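Local coordinates for DUF3501 family protein (Burkholderia pseudomallei K96243, PDB 3FJV) that is of unknown function, a DUF3501 family member that joins a group of helices to an antiparallel beta-sheet, at residues 28-33 and 42-47. Sequence-based numbering, arbitrary orientation.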
ATOM      1  N   ALA A  28     -20.761  14.217  -2.692  1.00 16.59           N
ATOM      2  CA  ALA A  28     -21.255  15.281  -3.528  1.00 18.34           C
ATOM      3  C   ALA A  28     -20.131  16.300  -3.777  1.00 17.00           C
ATOM      4  O   ALA A  28     -19.938  16.753  -4.913  1.00 17.33           O
ATOM      5  CB  ALA A  28     -22.464  15.974  -2.885  1.00 16.91           C
ATOM      6  N   HIS A  29     -19.428  16.669  -2.725  1.00 17.69           N
ATOM      7  CA  HIS A  29     -18.316  17.626  -2.846  1.00 15.61           C
ATOM      8  C   HIS A  29     -17.246  17.115  -3.819  1.00 15.04           C
ATOM      9  O   HIS A  29     -16.687  17.889  -4.619  1.00 14.49           O
ATOM     10  CB  HIS A  29     -17.694  17.953  -1.489  1.00 17.15           C
ATOM     11  CG  HIS A  29     -16.607  18.988  -1.554  1.00 15.01           C
ATOM     12  ND1 HIS A  29     -16.873  20.336  -1.731  1.00 17.20           N
ATOM     13  CD2 HIS A  29     -15.252  18.877  -1.484  1.00 20.11           C
ATOM     14  CE1 HIS A  29     -15.728  21.005  -1.772  1.00 22.18           C
ATOM     15  NE2 HIS A  29     -14.728  20.147  -1.623  1.00 15.14           N
ATOM     16  N   LYS A  30     -16.951  15.830  -3.744  1.00 15.53           N
ATOM     17  CA  LYS A  30     -15.844  15.278  -4.512  1.00 15.78           C
ATOM     18  C   LYS A  30     -16.111  15.298  -6.016  1.00 16.28           C
ATOM     19  O   LYS A  30     -15.207  15.133  -6.808  1.00 16.82           O
ATOM     20  CB  LYS A  30     -15.487  13.857  -4.045  1.00 16.09           C
ATOM     21  CG  LYS A  30     -14.771  13.718  -2.749  1.00 20.38           C
ATOM     22  CD  LYS A  30     -14.565  12.247  -2.424  1.00 19.28           C
ATOM     23  CE  LYS A  30     -13.809  12.061  -1.167  1.00 29.52           C
ATOM     24  NZ  LYS A  30     -13.464  10.663  -0.919  1.00 31.00           N
ATOM     25  N   LYS A  31     -17.364  15.498  -6.434  1.00 14.73           N
ATOM     26  CA  LYS A  31     -17.653  15.708  -7.846  1.00 15.68           C
ATOM     27  C   LYS A  31     -16.964  16.915  -8.404  1.00 17.45           C
ATOM     28  O   LYS A  31     -16.731  16.985  -9.617  1.00 18.19           O
ATOM     29  CB  LYS A  31     -19.206  15.779  -8.102  1.00 16.85           C
ATOM     30  CG  LYS A  31     -19.799  14.407  -7.846  1.00 21.74           C
ATOM     31  CD  LYS A  31     -21.314  14.338  -7.938  1.00 33.97           C
ATOM     32  CE  LYS A  31     -21.794  12.950  -7.496  1.00 47.62           C
ATOM     33  NZ  LYS A  31     -23.290  12.836  -7.272  1.00 51.89           N
ATOM     34  N   ARG A  32     -16.615  17.894  -7.556  1.00 15.31           N
ATOM     35  CA  ARG A  32     -15.831  19.038  -8.035  1.00 14.16           C
ATOM     36  C   ARG A  32     -14.321  18.896  -7.891  1.00 16.17           C
ATOM     37  O   ARG A  32     -13.588  19.849  -8.151  1.00 14.30           O
ATOM     38  CB  ARG A  32     -16.259  20.274  -7.237  1.00 13.96           C
ATOM     39  CG  ARG A  32     -17.773  20.503  -7.360  1.00 24.06           C
ATOM     40  CD  ARG A  32     -18.163  21.962  -7.126  1.00 22.63           C
ATOM     41  NE  ARG A  32     -17.556  22.854  -8.112  1.00 24.49           N
ATOM     42  CZ  ARG A  32     -17.180  24.108  -7.865  1.00 25.72           C
ATOM     43  NH1 ARG A  32     -17.333  24.653  -6.639  1.00 23.43           N
ATOM     44  NH2 ARG A  32     -16.649  24.821  -8.838  1.00 21.91           N
ATOM     45  N   ARG A  33     -13.880  17.755  -7.387  1.00 14.72           N
ATOM     46  CA  ARG A  33     -12.452  17.573  -7.000  1.00 13.63           C
ATOM     47  C   ARG A  33     -11.779  16.384  -7.691  1.00 16.83           C
ATOM     48  O   ARG A  33     -10.550  16.261  -7.667  1.00 17.42           O
ATOM     49  CB  ARG A  33     -12.385  17.380  -5.477  1.00 14.41           C
ATOM     50  CG  ARG A  33     -13.009  18.472  -4.623  1.00 14.25           C
ATOM     51  CD  ARG A  33     -12.400  19.827  -4.848  1.00 12.89           C
ATOM     52  NE  ARG A  33     -10.968  19.833  -4.494  1.00 11.47           N
ATOM     53  CZ  ARG A  33     -10.215  20.917  -4.379  1.00 13.62           C
ATOM     54  NH1 ARG A  33     -10.679  22.112  -4.722  1.00 16.22           N
ATOM     55  NH2 ARG A  33      -8.953  20.786  -3.978  1.00 12.78           N
ATOM     56  N   ARG A  42      -6.685   7.473 -10.778  1.00 16.98           N
ATOM     57  CA  ARG A  42      -7.689   8.424 -10.268  1.00 20.90           C
ATOM     58  C   ARG A  42      -6.997   9.459  -9.373  1.00 17.84           C
ATOM     59  O   ARG A  42      -6.193   9.075  -8.541  1.00 19.00           O
ATOM     60  CB  ARG A  42      -8.726   7.650  -9.445  1.00 18.95           C
ATOM     61  CG  ARG A  42      -9.487   6.572 -10.197  1.00 37.54           C
ATOM     62  CD  ARG A  42     -10.339   7.153 -11.319  1.00 49.24           C
ATOM     63  NE  ARG A  42     -11.019   6.131 -12.128  1.00 54.06           N
ATOM     64  CZ  ARG A  42     -10.594   5.640 -13.300  1.00 55.06           C
ATOM     65  NH1 ARG A  42      -9.458   6.045 -13.874  1.00 49.29           N
ATOM     66  NH2 ARG A  42     -11.328   4.724 -13.918  1.00 60.17           N
ATOM     67  N   LEU A  43      -7.257  10.750  -9.566  1.00 17.69           N
ATOM     68  CA  LEU A  43      -6.704  11.794  -8.700  1.00 19.35           C
ATOM     69  C   LEU A  43      -7.862  12.475  -7.970  1.00 18.84           C
ATOM     70  O   LEU A  43      -8.870  12.800  -8.571  1.00 21.02           O
ATOM     71  CB  LEU A  43      -6.004  12.927  -9.496  1.00 20.15           C
ATOM     72  CG  LEU A  43      -4.562  12.884  -9.976  1.00 27.57           C
ATOM     73  CD1 LEU A  43      -4.262  14.198 -10.642  1.00 27.65           C
ATOM     74  CD2 LEU A  43      -3.603  12.648  -8.833  1.00 30.78           C
ATOM     75  N   LEU A  44      -7.692  12.692  -6.669  1.00 16.26           N
ATOM     76  CA  LEU A  44      -8.597  13.512  -5.890  1.00 17.13           C
ATOM     77  C   LEU A  44      -7.824  14.698  -5.418  1.00 17.00           C
ATOM     78  O   LEU A  44      -6.876  14.556  -4.626  1.00 17.30           O
ATOM     79  CB  LEU A  44      -9.209  12.769  -4.712  1.00 18.82           C
ATOM     80  CG  LEU A  44     -10.269  13.583  -3.912  1.00 16.68           C
ATOM     81  CD1 LEU A  44     -11.558  13.707  -4.709  1.00 18.89           C
ATOM     82  CD2 LEU A  44     -10.487  12.877  -2.559  1.00 15.33           C
ATOM     83  N   PHE A  45      -8.224  15.882  -5.897  1.00 13.86           N
ATOM     84  CA  PHE A  45      -7.642  17.121  -5.402  1.00 14.59           C
ATOM     85  C   PHE A  45      -8.195  17.424  -4.022  1.00 14.40           C
ATOM     86  O   PHE A  45      -9.416  17.495  -3.826  1.00 14.92           O
ATOM     87  CB  PHE A  45      -7.864  18.254  -6.389  1.00 15.44           C
ATOM     88  CG  PHE A  45      -7.015  18.124  -7.584  1.00 13.02           C
ATOM     89  CD1 PHE A  45      -5.722  18.643  -7.564  1.00 10.85           C
ATOM     90  CD2 PHE A  45      -7.447  17.388  -8.699  1.00 17.64           C
ATOM     91  CE1 PHE A  45      -4.878  18.526  -8.674  1.00 16.80           C
ATOM     92  CE2 PHE A  45      -6.638  17.235  -9.814  1.00 16.36           C
ATOM     93  CZ  PHE A  45      -5.303  17.788  -9.802  1.00 21.06           C
ATOM     94  N   GLU A  46      -7.298  17.551  -3.060  1.00 12.24           N
ATOM     95  CA  GLU A  46      -7.667  17.611  -1.646  1.00 12.78           C
ATOM     96  C   GLU A  46      -7.917  19.031  -1.146  1.00 15.95           C
ATOM     97  O   GLU A  46      -7.204  19.989  -1.519  1.00 15.66           O
ATOM     98  CB  GLU A  46      -6.621  16.903  -0.782  1.00 14.68           C
ATOM     99  CG  GLU A  46      -6.345  15.474  -1.187  1.00 15.73           C
ATOM    100  CD  GLU A  46      -7.334  14.415  -0.625  1.00 19.69           C
ATOM    101  OE1 GLU A  46      -8.280  14.800   0.111  1.00 14.17           O
ATOM    102  OE2 GLU A  46      -7.083  13.193  -0.845  1.00 17.57           O
ATOM    103  N   ASP A  47      -8.942  19.186  -0.313  1.00 15.64           N
ATOM    104  CA  ASP A  47      -9.241  20.478   0.328  1.00 16.64           C
ATOM    105  C   ASP A  47      -9.728  20.270   1.770  1.00 17.57           C
ATOM    106  O   ASP A  47      -9.625  19.155   2.299  1.00 15.42           O
ATOM    107  CB  ASP A  47     -10.244  21.297  -0.545  1.00 15.36           C
ATOM    108  CG  ASP A  47     -11.627  20.613  -0.684  1.00 18.53           C
ATOM    109  OD1 ASP A  47     -11.943  19.718   0.160  1.00 14.78           O
ATOM    110  OD2 ASP A  47     -12.408  20.966  -1.617  1.00 17.07           O
TER
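One face of the Arg33 guanidinium carries OD2 of Asp47, and Phe45 O lies at its edge in plane; the Asp47 oxygen also sits at the edge of the His29 imidazole, in the ring plane. Around these flat groups a helix-to-hairpin connection is fastened: helix 12-30 runs out just before strand 34-37, whose antiparallel neighbour 41-45 leads into helix 48-62. It illustrates how a carboxylate at a helix N-cap, here Asp47, can also bond to a histidine in the last turn of the preceding helix.

With CG anti to the backbone N (chi1 -177°), His29 meets Asp47 tip to tip. Its NE2 donates to the syn lone pair of Asp47 OD2 in a nearly straight (170°), very short bond of 2.5 Å, a His-carboxylate pair in which charge on both partners is plausible. Arg33 bends at chi2 and chi3, which folds its NE back to donate a nearly straight hydrogen bond to Phe45 O (2.9 Å). Its salt bridge to Asp47 OD2, 3.4 Å from NE, is purely electrostatic, since the oxygen stands above the guanidinium and no N-H aims at it. NH2 makes a salt bridge with Asp192 and NH1 a hydrogen bond with Ser188 OG, so both terminal nitrogens of this buried side chain have partners towards the C-terminus.

Beside the polar cluster, the extended Lys30 chain crosses Leu44 at about a right angle, its CE 3.7 Å from Leu44 CD2, while Leu44 CD1 packs against Arg33 CB. The backbone completes the join: Phe45 N donates to Arg33 O at 2.9 Å, and that same carbonyl oxygen lies 3.5 Å from CD2 at the edge of the Phe45 ring.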